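Local coordinates for N-acetylglucosamine-6-phosphate deacetylase (Thermotoga maritima, PDB 1O12), which probably catalyses removal of the acetyl group from N-acetylglucosamine 6-phosphate, using one divalent metal cation per subunit, at residues V286-G291 with G302-F307; I269-A272 with T278-L281; L173-V178 with Y200-K205; A191-F196 with G228-D233. All blocks are in the same frame, centred on the assembly; numbering follows the deposited sequence.

In the fold
The four contacts fall into two pairs within the TIM-barrel fold of the amidohydrolase family. Contacts 3 and 4 come first and interlock, their segments alternating along the chain; both involve helix 193-200, and their centres lie about 14 Å apart. Tyr200 OH of contact 3 and Asp233 OD2 of contact 4 are 2.5 Å apart, a probable hydrogen bond. Contact 2 follows, then contact 1, with centres about 8 Å apart; they share the antiparallel sheet containing strands 278-280 and 285-289. Centre-to-centre distances between the pairs are about 29 to 32 Å. Contact 1 contains Gly302, predicted to bind substrate, and Ile269 of contact 2 lies beside that glycine, whereas contacts 3 and 4 pack helices and loops around the barrel.

Contact 1. Residues V286-G291 with G302-F307; sequences VKVKDG and GSTLFF
The flat group at this contact is the carbonyl of Gly291, and Thr304 meets it in its plane: Thr304 OG1 donates to Gly291 O over 2.7 Å, placed on a lone pair with a C=O...O angle of 123°. The methyl belongs to the same approach, Thr304 CG2 lying 3.1 Å from Gly291 O. A water takes a hydrogen bond from Thr304 N and gives a weak one to Gly291 O, so backbone and side chain of one threonine both lead to one carbonyl. With OG1 set between the backbone N and the carbonyl carbon (chi1 61°), the hydroxyl faces Gly291 while CG2 stands beside the N and comes within 4.5 Å of Val288 CG1. Gly291 belongs to the tight turn of a beta hairpin linking strands 285-289 and 292-294; Asp290 and Gly291 have the backbone angles of the two central residues of a type I' turn, and the positive phi of the second suits glycine. A valine here would keep the branched shape but would probably leave Gly291 O without its hydroxyl donor and the hairpin end less firmly tied to the loop. That loop leads into helix 307-318, for which Phe306 is the N-cap residue. Ser303 shapes it by an ST turn, Leu305 N giving a hydrogen bond to Ser303 OG at 3.1 Å, and the same hydroxyl is bonded to Thr266 O. Just before it, Gly302 is predicted to bind substrate, and its positive phi again calls for glycine.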
loop_
_atom_site.group_PDB
_atom_site.type_symbol
_atom_site.label_atom_id
_atom_site.label_comp_id
_atom_site.label_asym_id
_atom_site.label_seq_id
_atom_site.Cartn_x
_atom_site.Cartn_y
_atom_site.Cartn_z
ATOM N N VAL A 286 9.651 -31.914 -1.330
ATOM C CA VAL A 286 8.449 -31.102 -1.270
ATOM C C VAL A 286 7.234 -32.012 -1.190
ATOM O O VAL A 286 7.176 -33.039 -1.862
ATOM C CB VAL A 286 8.327 -30.219 -2.541
ATOM C CG1 VAL A 286 7.276 -29.175 -2.355
ATOM C CG2 VAL A 286 9.650 -29.563 -2.841
ATOM N N LYS A 287 6.271 -31.622 -0.364
ATOM C CA LYS A 287 5.042 -32.384 -0.181
ATOM C C LYS A 287 3.939 -31.552 -0.776
ATOM O O LYS A 287 3.884 -30.342 -0.548
ATOM C CB LYS A 287 4.742 -32.574 1.302
ATOM C CG LYS A 287 5.835 -33.265 2.100
ATOM C CD LYS A 287 5.787 -34.777 1.938
ATOM C CE LYS A 287 6.733 -35.454 2.937
ATOM N NZ LYS A 287 6.471 -35.041 4.361
ATOM N N VAL A 288 3.058 -32.193 -1.533
ATOM C CA VAL A 288 1.949 -31.483 -2.148
ATOM C C VAL A 288 0.612 -32.005 -1.617
ATOM O O VAL A 288 0.215 -33.142 -1.900
ATOM C CB VAL A 288 1.989 -31.612 -3.696
ATOM C CG1 VAL A 288 0.815 -30.897 -4.320
ATOM C CG2 VAL A 288 3.289 -31.012 -4.225
ATOM N N LYS A 289 -0.061 -31.162 -0.831
ATOM C CA LYS A 289 -1.364 -31.484 -0.254
ATOM C C LYS A 289 -2.368 -30.478 -0.795
ATOM O O LYS A 289 -2.202 -29.262 -0.627
ATOM C CB LYS A 289 -1.318 -31.408 1.280
ATOM C CG LYS A 289 -0.329 -32.383 1.938
ATOM C CD LYS A 289 -0.886 -33.816 2.104
ATOM C CE LYS A 289 -0.958 -34.627 0.795
ATOM N NZ LYS A 289 0.373 -35.039 0.235
ATOM N N ASP A 290 -3.405 -30.985 -1.452
ATOM C CA ASP A 290 -4.435 -30.124 -2.028
ATOM C C ASP A 290 -3.897 -29.108 -3.026
ATOM O O ASP A 290 -4.386 -27.987 -3.098
ATOM C CB ASP A 290 -5.189 -29.380 -0.929
ATOM C CG ASP A 290 -6.340 -30.183 -0.370
ATOM O OD1 ASP A 290 -7.263 -30.515 -1.150
ATOM O OD2 ASP A 290 -6.317 -30.476 0.847
ATOM N N GLY A 291 -2.877 -29.495 -3.784
ATOM C CA GLY A 291 -2.335 -28.595 -4.785
ATOM C C GLY A 291 -1.318 -27.615 -4.259
ATOM O O GLY A 291 -0.597 -26.992 -5.037
ATOM N N GLY A 302 6.795 -23.052 -4.423
ATOM C CA GLY A 302 6.306 -22.860 -5.779
ATOM C C GLY A 302 4.789 -22.978 -5.779
ATOM O O GLY A 302 4.164 -22.696 -4.760
ATOM N N SER A 303 4.196 -23.396 -6.897
ATOM C CA SER A 303 2.742 -23.568 -6.981
ATOM C C SER A 303 2.392 -24.630 -8.012
ATOM O O SER A 303 3.263 -25.169 -8.698
ATOM C CB SER A 303 2.049 -22.268 -7.421
ATOM O OG SER A 303 2.059 -22.140 -8.844
ATOM N N THR A 304 1.107 -24.920 -8.124
ATOM C CA THR A 304 0.635 -25.879 -9.130
ATOM C C THR A 304 -0.375 -25.119 -10.006
ATOM O O THR A 304 -1.191 -25.696 -10.706
ATOM C CB THR A 304 -0.019 -27.131 -8.482
ATOM O OG1 THR A 304 -1.164 -26.743 -7.711
ATOM C CG2 THR A 304 0.982 -27.826 -7.576
ATOM N N LEU A 305 -0.267 -23.797 -9.959
ATOM C CA LEU A 305 -1.126 -22.884 -10.687
ATOM C C LEU A 305 -0.893 -22.922 -12.201
ATOM O O LEU A 305 0.229 -22.720 -12.643
ATOM C CB LEU A 305 -0.865 -21.475 -10.154
ATOM C CG LEU A 305 -1.693 -20.323 -10.723
ATOM C CD1 LEU A 305 -3.152 -20.535 -10.415
ATOM C CD2 LEU A 305 -1.203 -19.028 -10.129
ATOM N N PHE A 306 -1.935 -23.201 -12.988
ATOM C CA PHE A 306 -1.806 -23.189 -14.451
ATOM C C PHE A 306 -1.953 -21.728 -14.862
ATOM O O PHE A 306 -2.751 -21.005 -14.272
ATOM C CB PHE A 306 -2.898 -24.016 -15.142
ATOM C CG PHE A 306 -2.680 -25.507 -15.081
ATOM C CD1 PHE A 306 -1.440 -26.043 -14.765
ATOM C CD2 PHE A 306 -3.730 -26.390 -15.373
ATOM C CE1 PHE A 306 -1.243 -27.423 -14.741
ATOM C CE2 PHE A 306 -3.531 -27.777 -15.348
ATOM C CZ PHE A 306 -2.291 -28.285 -15.033
ATOM N N PHE A 307 -1.201 -21.281 -15.862
ATOM C CA PHE A 307 -1.293 -19.884 -16.235
ATOM C C PHE A 307 -2.736 -19.483 -16.469
ATOM O O PHE A 307 -3.198 -18.438 -15.998
ATOM C CB PHE A 307 -0.475 -19.572 -17.471
ATOM C CG PHE A 307 -0.165 -18.111 -17.602
ATOM C CD1 PHE A 307 -1.084 -17.242 -18.180
ATOM C CD2 PHE A 307 1.005 -17.590 -17.051
ATOM C CE1 PHE A 307 -0.839 -15.872 -18.197
ATOM C CE2 PHE A 307 1.270 -16.231 -17.059
ATOM C CZ PHE A 307 0.348 -15.363 -17.630
HETATM O O HOH W 1 -0.388 -23.774 -5.802
#

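Contact 2. Residues I269-A272 with T278-L281; sequences ISAA and TTTL
Ile269 and Leu281 form the apolar side of this contact, in which a type I beta turn, Ile269 to Ala272, packs against strand 278-280, at one edge of a small three-stranded antiparallel sheet. The two side chains cross at about a right angle, and the branch methyl Ile269 CG2 reaches Leu281 CG at 4.1 Å. Ile269 holds CG1 between its backbone N and carbonyl carbon (chi1 60°), which sets CG2 beside the N, where it faces the leucine. A beta-branched residue suits the place because it carries a methyl, CG2, directly on CB, and that methyl faces Leu281. The Leu281 side chain also touches Val95 and Val286 and lies about 7 Å from the bound iron, which puts this apolar pair near the metal site without Leu281 being a ligand.

Backbone bonding fixes the two pieces separately. Ala272 N bonds to Ile269 O at 2.9 Å and closes the turn. Ile269 also pairs with Ser303, while on the strand side Thr279 pairs with Val286 of strand 285-289.

The remaining approaches between turn and strand are loose. Thr279 points toward the turn, whereas Thr278 and Thr280 point away, in the alternation expected of a strand. Ser270 has a weak hydrogen bond to Asp69 through OG; that same oxygen is 4.4 Å from Thr279 OG1, too far for a bond. Ala271, small and buried, lets the turn come close to the strand; its CB lies 4.2 Å from Thr279 OG1.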
loop_
_atom_site.group_PDB
_atom_site.type_symbol
_atom_site.label_atom_id
_atom_site.label_comp_id
_atom_site.label_asym_id
_atom_site.label_seq_id
_atom_site.Cartn_x
_atom_site.Cartn_y
_atom_site.Cartn_z
ATOM N N ILE A 269 5.604 -25.649 -10.568
ATOM C CA ILE A 269 6.661 -26.651 -10.511
ATOM C C ILE A 269 6.180 -27.899 -11.262
ATOM O O ILE A 269 5.017 -27.968 -11.659
ATOM C CB ILE A 269 7.036 -27.006 -9.062
ATOM C CG1 ILE A 269 5.825 -27.570 -8.319
ATOM C CG2 ILE A 269 7.599 -25.774 -8.379
ATOM C CD1 ILE A 269 6.110 -27.894 -6.855
ATOM N N SER A 270 7.079 -28.855 -11.479
ATOM C CA SER A 270 6.762 -30.108 -12.170
ATOM C C SER A 270 5.485 -30.788 -11.662
ATOM O O SER A 270 4.733 -31.366 -12.438
ATOM C CB SER A 270 7.931 -31.082 -12.026
ATOM O OG SER A 270 8.231 -31.302 -10.652
ATOM N N ALA A 271 5.241 -30.712 -10.360
ATOM C CA ALA A 271 4.065 -31.326 -9.757
ATOM C C ALA A 271 2.727 -30.796 -10.278
ATOM O O ALA A 271 1.712 -31.485 -10.184
ATOM C CB ALA A 271 4.118 -31.153 -8.238
ATOM N N ALA A 272 2.707 -29.582 -10.818
ATOM C CA ALA A 272 1.460 -29.010 -11.294
ATOM C C ALA A 272 0.787 -29.938 -12.285
ATOM O O ALA A 272 1.410 -30.395 -13.239
ATOM C CB ALA A 272 1.713 -27.657 -11.922
ATOM N N THR A 278 4.649 -36.598 -4.004
ATOM C CA THR A 278 5.785 -36.146 -3.209
ATOM C C THR A 278 7.074 -36.110 -4.022
ATOM O O THR A 278 7.751 -37.127 -4.152
ATOM C CB THR A 278 5.991 -37.068 -1.993
ATOM O OG1 THR A 278 4.792 -37.080 -1.205
ATOM C CG2 THR A 278 7.160 -36.587 -1.145
ATOM N N THR A 279 7.416 -34.937 -4.556
ATOM C CA THR A 279 8.633 -34.793 -5.356
ATOM C C THR A 279 9.659 -33.884 -4.681
ATOM O O THR A 279 9.756 -33.847 -3.446
ATOM C CB THR A 279 8.325 -34.237 -6.788
ATOM O OG1 THR A 279 7.597 -33.012 -6.683
ATOM C CG2 THR A 279 7.492 -35.236 -7.600
ATOM N N THR A 280 10.427 -33.161 -5.496
ATOM C CA THR A 280 11.463 -32.252 -4.996
ATOM C C THR A 280 11.669 -31.046 -5.930
ATOM O O THR A 280 11.214 -31.061 -7.080
ATOM C CB THR A 280 12.843 -32.979 -4.853
ATOM O OG1 THR A 280 13.349 -33.312 -6.155
ATOM C CG2 THR A 280 12.706 -34.258 -4.022
ATOM N N LEU A 281 12.356 -30.016 -5.416
ATOM C CA LEU A 281 12.685 -28.789 -6.168
ATOM C C LEU A 281 14.197 -28.600 -6.030
ATOM O O LEU A 281 14.675 -28.190 -4.969
ATOM C CB LEU A 281 11.963 -27.561 -5.584
ATOM C CG LEU A 281 11.131 -26.637 -6.486
ATOM C CD1 LEU A 281 11.076 -25.280 -5.800
ATOM C CD2 LEU A 281 11.715 -26.504 -7.908
#

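Contact 3. Residues L173-V178 with Y200-K205; sequences LLLRLV and YKEGVK
Leu175 lies crosswise to two side chains at once, meeting both Glu202 and Val204 at about a right angle. Its two methyls share the work. Leu175 CD1 is 4.0 Å from Glu202 CG, and Leu175 CD2 is 4.0 Å from Val204 CG2; the second methyl also comes within 4.1 Å of Glu202 CB. A leucine suits this position because the fork lets one methyl meet Glu202 CG while the other reaches Val204 and Glu202 CB. Glu202 contributes only its aliphatic part: CG stands beside the backbone N, and the bend at chi2 (-58°) turns the carboxylate away from the leucine, so the charge stays at the exposed side while CB and CG lie against the two methyls. Val204, by contrast, is buried, and its CG2 points at the leucine.

Glu202 and Val204 flank the glycine of a Schellman motif that ends helix 193-200. Gly203, with its positive phi, is the C-prime residue: its N bonds to Tyr200 O at 3.2 Å, and Val204 N reaches back to Phe199 O. Val204 then packs on Phe199, the apolar pairing that commonly accompanies this cap. The contact thus joins the end of a helix to residues 173-178, a helix-like turn whose bonds run three residues apart, as from Arg176 N to Leu173 O at 2.8 Å. Leu184 of strand 183-186 in the TIM barrel touches both Leu175 and Val204, and so does Phe199. On the far side of the turn Arg176 makes a salt bridge to Glu149.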
loop_
_atom_site.group_PDB
_atom_site.type_symbol
_atom_site.label_atom_id
_atom_site.label_comp_id
_atom_site.label_asym_id
_atom_site.label_seq_id
_atom_site.Cartn_x
_atom_site.Cartn_y
_atom_site.Cartn_z
ATOM N N LEU A 173 27.919 -6.090 -9.269
ATOM C CA LEU A 173 28.433 -6.667 -10.505
ATOM C C LEU A 173 27.289 -7.084 -11.436
ATOM O O LEU A 173 27.402 -6.983 -12.657
ATOM C CB LEU A 173 29.305 -7.902 -10.209
ATOM C CG LEU A 173 30.538 -7.789 -9.287
ATOM C CD1 LEU A 173 31.360 -9.095 -9.362
ATOM C CD2 LEU A 173 31.395 -6.605 -9.701
ATOM N N LEU A 174 26.187 -7.544 -10.856
ATOM C CA LEU A 174 25.053 -7.996 -11.648
ATOM C C LEU A 174 24.569 -6.919 -12.608
ATOM O O LEU A 174 24.009 -7.223 -13.648
ATOM C CB LEU A 174 23.910 -8.461 -10.734
ATOM C CG LEU A 174 24.273 -9.543 -9.721
ATOM C CD1 LEU A 174 23.053 -9.826 -8.862
ATOM C CD2 LEU A 174 24.782 -10.823 -10.413
ATOM N N LEU A 175 24.799 -5.654 -12.272
ATOM C CA LEU A 175 24.373 -4.587 -13.161
ATOM C C LEU A 175 25.041 -4.688 -14.516
ATOM O O LEU A 175 24.574 -4.109 -15.500
ATOM C CB LEU A 175 24.696 -3.238 -12.562
ATOM C CG LEU A 175 23.885 -2.977 -11.315
ATOM C CD1 LEU A 175 24.459 -1.778 -10.587
ATOM C CD2 LEU A 175 22.442 -2.758 -11.722
ATOM N N ARG A 176 26.139 -5.413 -14.589
ATOM C CA ARG A 176 26.776 -5.500 -15.872
ATOM C C ARG A 176 26.046 -6.412 -16.817
ATOM O O ARG A 176 26.364 -6.446 -18.001
ATOM C CB ARG A 176 28.215 -5.929 -15.699
ATOM C CG ARG A 176 29.044 -4.784 -15.168
ATOM C CD ARG A 176 30.348 -5.270 -14.658
ATOM N NE ARG A 176 31.027 -6.033 -15.699
ATOM C CZ ARG A 176 32.030 -6.852 -15.441
ATOM N NH1 ARG A 176 32.450 -6.991 -14.189
ATOM N NH2 ARG A 176 32.594 -7.537 -16.425
ATOM N N LEU A 177 25.037 -7.118 -16.304
ATOM C CA LEU A 177 24.273 -8.064 -17.112
ATOM C C LEU A 177 23.211 -7.437 -17.975
ATOM O O LEU A 177 22.886 -7.974 -19.029
ATOM C CB LEU A 177 23.603 -9.114 -16.233
ATOM C CG LEU A 177 24.579 -9.975 -15.427
ATOM C CD1 LEU A 177 23.790 -11.006 -14.600
ATOM C CD2 LEU A 177 25.541 -10.659 -16.376
ATOM N N VAL A 178 22.677 -6.301 -17.543
ATOM C CA VAL A 178 21.624 -5.664 -18.309
ATOM C C VAL A 178 22.009 -5.393 -19.757
ATOM O O VAL A 178 21.166 -5.499 -20.655
ATOM C CB VAL A 178 21.158 -4.369 -17.631
ATOM C CG1 VAL A 178 20.065 -3.677 -18.469
ATOM C CG2 VAL A 178 20.611 -4.706 -16.245
ATOM N N TYR A 200 17.511 0.785 -8.104
ATOM C CA TYR A 200 16.432 1.409 -8.843
ATOM C C TYR A 200 16.965 2.594 -9.625
ATOM O O TYR A 200 16.486 2.885 -10.707
ATOM C CB TYR A 200 15.358 1.896 -7.889
ATOM C CG TYR A 200 14.263 2.684 -8.570
ATOM C CD1 TYR A 200 13.278 2.034 -9.327
ATOM C CD2 TYR A 200 14.197 4.090 -8.441
ATOM C CE1 TYR A 200 12.245 2.749 -9.933
ATOM C CE2 TYR A 200 13.161 4.824 -9.047
ATOM C CZ TYR A 200 12.191 4.144 -9.784
ATOM O OH TYR A 200 11.142 4.836 -10.339
ATOM N N LYS A 201 17.954 3.282 -9.064
ATOM C CA LYS A 201 18.548 4.433 -9.726
ATOM C C LYS A 201 19.349 3.990 -10.939
ATOM O O LYS A 201 19.608 4.792 -11.832
ATOM C CB LYS A 201 19.484 5.163 -8.782
ATOM C CG LYS A 201 18.852 5.705 -7.516
ATOM C CD LYS A 201 19.959 6.123 -6.522
ATOM C CE LYS A 201 19.356 6.722 -5.272
ATOM N NZ LYS A 201 18.417 7.843 -5.626
ATOM N N GLU A 202 19.749 2.719 -10.967
ATOM C CA GLU A 202 20.532 2.196 -12.086
ATOM C C GLU A 202 19.677 1.476 -13.117
ATOM O O GLU A 202 20.201 0.874 -14.051
ATOM C CB GLU A 202 21.605 1.232 -11.594
ATOM C CG GLU A 202 22.674 1.825 -10.679
ATOM C CD GLU A 202 23.465 2.995 -11.297
ATOM O OE1 GLU A 202 23.747 2.994 -12.522
ATOM O OE2 GLU A 202 23.834 3.917 -10.529
ATOM N N GLY A 203 18.359 1.519 -12.934
ATOM C CA GLY A 203 17.475 0.870 -13.882
ATOM C C GLY A 203 16.816 -0.426 -13.463
ATOM O O GLY A 203 16.068 -0.993 -14.248
ATOM N N VAL A 204 17.071 -0.941 -12.265
ATOM C CA VAL A 204 16.388 -2.180 -11.890
ATOM C C VAL A 204 14.962 -1.783 -11.544
ATOM O O VAL A 204 14.744 -1.017 -10.595
ATOM C CB VAL A 204 17.038 -2.882 -10.651
ATOM C CG1 VAL A 204 16.262 -4.143 -10.314
ATOM C CG2 VAL A 204 18.542 -3.213 -10.936
ATOM N N LYS A 205 13.983 -2.281 -12.292
ATOM C CA LYS A 205 12.618 -1.883 -11.992
ATOM C C LYS A 205 11.600 -3.018 -11.875
ATOM O O LYS A 205 10.446 -2.884 -12.277
ATOM C CB LYS A 205 12.166 -0.839 -13.014
ATOM C CG LYS A 205 13.019 0.413 -13.003
ATOM C CD LYS A 205 12.649 1.329 -14.151
ATOM C CE LYS A 205 13.377 2.673 -14.080
ATOM N NZ LYS A 205 12.925 3.558 -15.205
#

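Contact 4. Residues A191-F196 with G228-D233; sequences ATFEEF and GLLLDD
Phe193 reaches across to Leu230 with the far end of its ring. From CB, the torsion that places CG anti to the backbone N (chi1 174°) swings the ring out toward the neighbouring helix, and CB and CG themselves meet nothing of residues 228-233. Farther out, Phe193 CE1 lies 4.0 Å from Leu230 CD2, and CZ at the tip is 4.1 Å from the same methyl, an oblique approach with the side chains at about a right angle. A long, flat side chain suits this place because it reaches from one helix, 193-200, to the other, 223-230, in the outer layer of the TIM barrel. Its face of the fold is also a subunit boundary: Glu248 of the second subunit packs on Phe193, and Lys251 of that subunit on Leu230. One turn later, Phe196 meets Leu231, the first residue beyond helix 223-230, whose CD1 comes to 3.4 Å from Phe196 CE2 at the ring edge. Both aromatic residues sit at the start of a helix fixed by a capping box: Thr192 N gives a bond to Glu195 OE1 at 2.9 Å, and Glu195 N returns one to Thr192 OG1 at 3.3 Å.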
loop_
_atom_site.group_PDB
_atom_site.type_symbol
_atom_site.label_atom_id
_atom_site.label_comp_id
_atom_site.label_asym_id
_atom_site.label_seq_id
_atom_site.Cartn_x
_atom_site.Cartn_y
_atom_site.Cartn_z
ATOM N N ALA A 191 16.887 -6.489 1.947
ATOM C CA ALA A 191 17.327 -5.136 1.677
ATOM C C ALA A 191 16.331 -4.051 2.112
ATOM O O ALA A 191 15.099 -4.210 2.044
ATOM C CB ALA A 191 17.636 -4.984 0.192
ATOM N N THR A 192 16.892 -2.931 2.534
ATOM C CA THR A 192 16.113 -1.800 2.973
ATOM C C THR A 192 15.674 -1.040 1.737
ATOM O O THR A 192 16.029 -1.387 0.624
ATOM C CB THR A 192 16.975 -0.861 3.828
ATOM O OG1 THR A 192 18.097 -0.425 3.048
ATOM C CG2 THR A 192 17.492 -1.584 5.073
ATOM N N PHE A 193 14.904 0.014 1.954
ATOM C CA PHE A 193 14.437 0.860 0.880
ATOM C C PHE A 193 15.602 1.520 0.154
ATOM O O PHE A 193 15.592 1.613 -1.082
ATOM C CB PHE A 193 13.528 1.941 1.439
ATOM C CG PHE A 193 13.100 2.954 0.424
ATOM C CD1 PHE A 193 12.084 2.665 -0.479
ATOM C CD2 PHE A 193 13.709 4.201 0.374
ATOM C CE1 PHE A 193 11.681 3.590 -1.408
ATOM C CE2 PHE A 193 13.308 5.148 -0.564
ATOM C CZ PHE A 193 12.288 4.837 -1.457
ATOM N N GLU A 194 16.609 1.971 0.902
ATOM C CA GLU A 194 17.750 2.643 0.272
ATOM C C GLU A 194 18.654 1.695 -0.508
ATOM O O GLU A 194 19.254 2.101 -1.509
ATOM C CB GLU A 194 18.596 3.414 1.312
ATOM C CG GLU A 194 17.883 4.623 1.982
ATOM C CD GLU A 194 17.419 5.716 0.989
ATOM O OE1 GLU A 194 16.584 6.564 1.403
ATOM O OE2 GLU A 194 17.883 5.739 -0.188
ATOM N N GLU A 195 18.763 0.450 -0.046
ATOM C CA GLU A 195 19.606 -0.509 -0.739
ATOM C C GLU A 195 18.967 -0.905 -2.055
ATOM O O GLU A 195 19.648 -1.100 -3.060
ATOM C CB GLU A 195 19.865 -1.731 0.125
ATOM C CG GLU A 195 20.746 -1.421 1.308
ATOM C CD GLU A 195 20.850 -2.584 2.275
ATOM O OE1 GLU A 195 19.801 -3.166 2.652
ATOM O OE2 GLU A 195 21.997 -2.902 2.666
ATOM N N PHE A 196 17.649 -1.006 -2.054
ATOM C CA PHE A 196 16.946 -1.315 -3.279
ATOM C C PHE A 196 17.107 -0.111 -4.204
ATOM O O PHE A 196 17.361 -0.275 -5.395
ATOM C CB PHE A 196 15.464 -1.551 -3.006
ATOM C CG PHE A 196 14.633 -1.566 -4.236
ATOM C CD1 PHE A 196 14.505 -2.720 -4.984
ATOM C CD2 PHE A 196 14.028 -0.408 -4.680
ATOM C CE1 PHE A 196 13.779 -2.716 -6.170
ATOM C CE2 PHE A 196 13.306 -0.390 -5.862
ATOM C CZ PHE A 196 13.178 -1.536 -6.608
ATOM N N GLY A 228 8.461 -1.400 -3.732
ATOM C CA GLY A 228 7.596 -2.011 -4.732
ATOM C C GLY A 228 6.247 -1.337 -4.855
ATOM O O GLY A 228 5.723 -1.153 -5.955
ATOM N N LEU A 229 5.670 -0.947 -3.731
ATOM C CA LEU A 229 4.382 -0.308 -3.790
ATOM C C LEU A 229 4.501 1.166 -4.129
ATOM O O LEU A 229 3.682 1.705 -4.864
ATOM C CB LEU A 229 3.661 -0.464 -2.445
ATOM C CG LEU A 229 3.390 -1.890 -1.993
ATOM C CD1 LEU A 229 2.988 -1.922 -0.527
ATOM C CD2 LEU A 229 2.309 -2.475 -2.915
ATOM N N LEU A 230 5.530 1.808 -3.594
ATOM C CA LEU A 230 5.728 3.246 -3.765
ATOM C C LEU A 230 6.094 3.706 -5.149
ATOM O O LEU A 230 5.529 4.683 -5.652
ATOM C CB LEU A 230 6.808 3.751 -2.798
ATOM C CG LEU A 230 7.142 5.240 -2.866
ATOM C CD1 LEU A 230 5.912 6.046 -2.491
ATOM C CD2 LEU A 230 8.291 5.565 -1.930
ATOM N N LEU A 231 7.045 3.001 -5.756
ATOM C CA LEU A 231 7.551 3.346 -7.078
ATOM C C LEU A 231 6.633 2.913 -8.209
ATOM O O LEU A 231 6.432 1.716 -8.463
ATOM C CB LEU A 231 8.943 2.739 -7.267
ATOM C CG LEU A 231 9.886 3.109 -6.124
ATOM C CD1 LEU A 231 11.144 2.273 -6.210
ATOM C CD2 LEU A 231 10.189 4.628 -6.162
ATOM N N ASP A 232 6.101 3.906 -8.911
ATOM C CA ASP A 232 5.176 3.670 -10.013
ATOM C C ASP A 232 5.657 2.890 -11.224
ATOM O O ASP A 232 4.854 2.232 -11.865
ATOM C CB ASP A 232 4.600 4.997 -10.451
ATOM C CG ASP A 232 3.558 5.511 -9.474
ATOM O OD1 ASP A 232 3.787 5.391 -8.226
ATOM O OD2 ASP A 232 2.512 6.027 -9.958
ATOM N N ASP A 233 6.950 2.944 -11.539
ATOM C CA ASP A 233 7.458 2.200 -12.690
ATOM C C ASP A 233 8.193 0.892 -12.360
ATOM O O ASP A 233 8.898 0.357 -13.205
ATOM C CB ASP A 233 8.365 3.085 -13.525
ATOM C CG ASP A 233 9.473 3.640 -12.726
ATOM O OD1 ASP A 233 10.304 4.374 -13.295
ATOM O OD2 ASP A 233 9.505 3.335 -11.508
#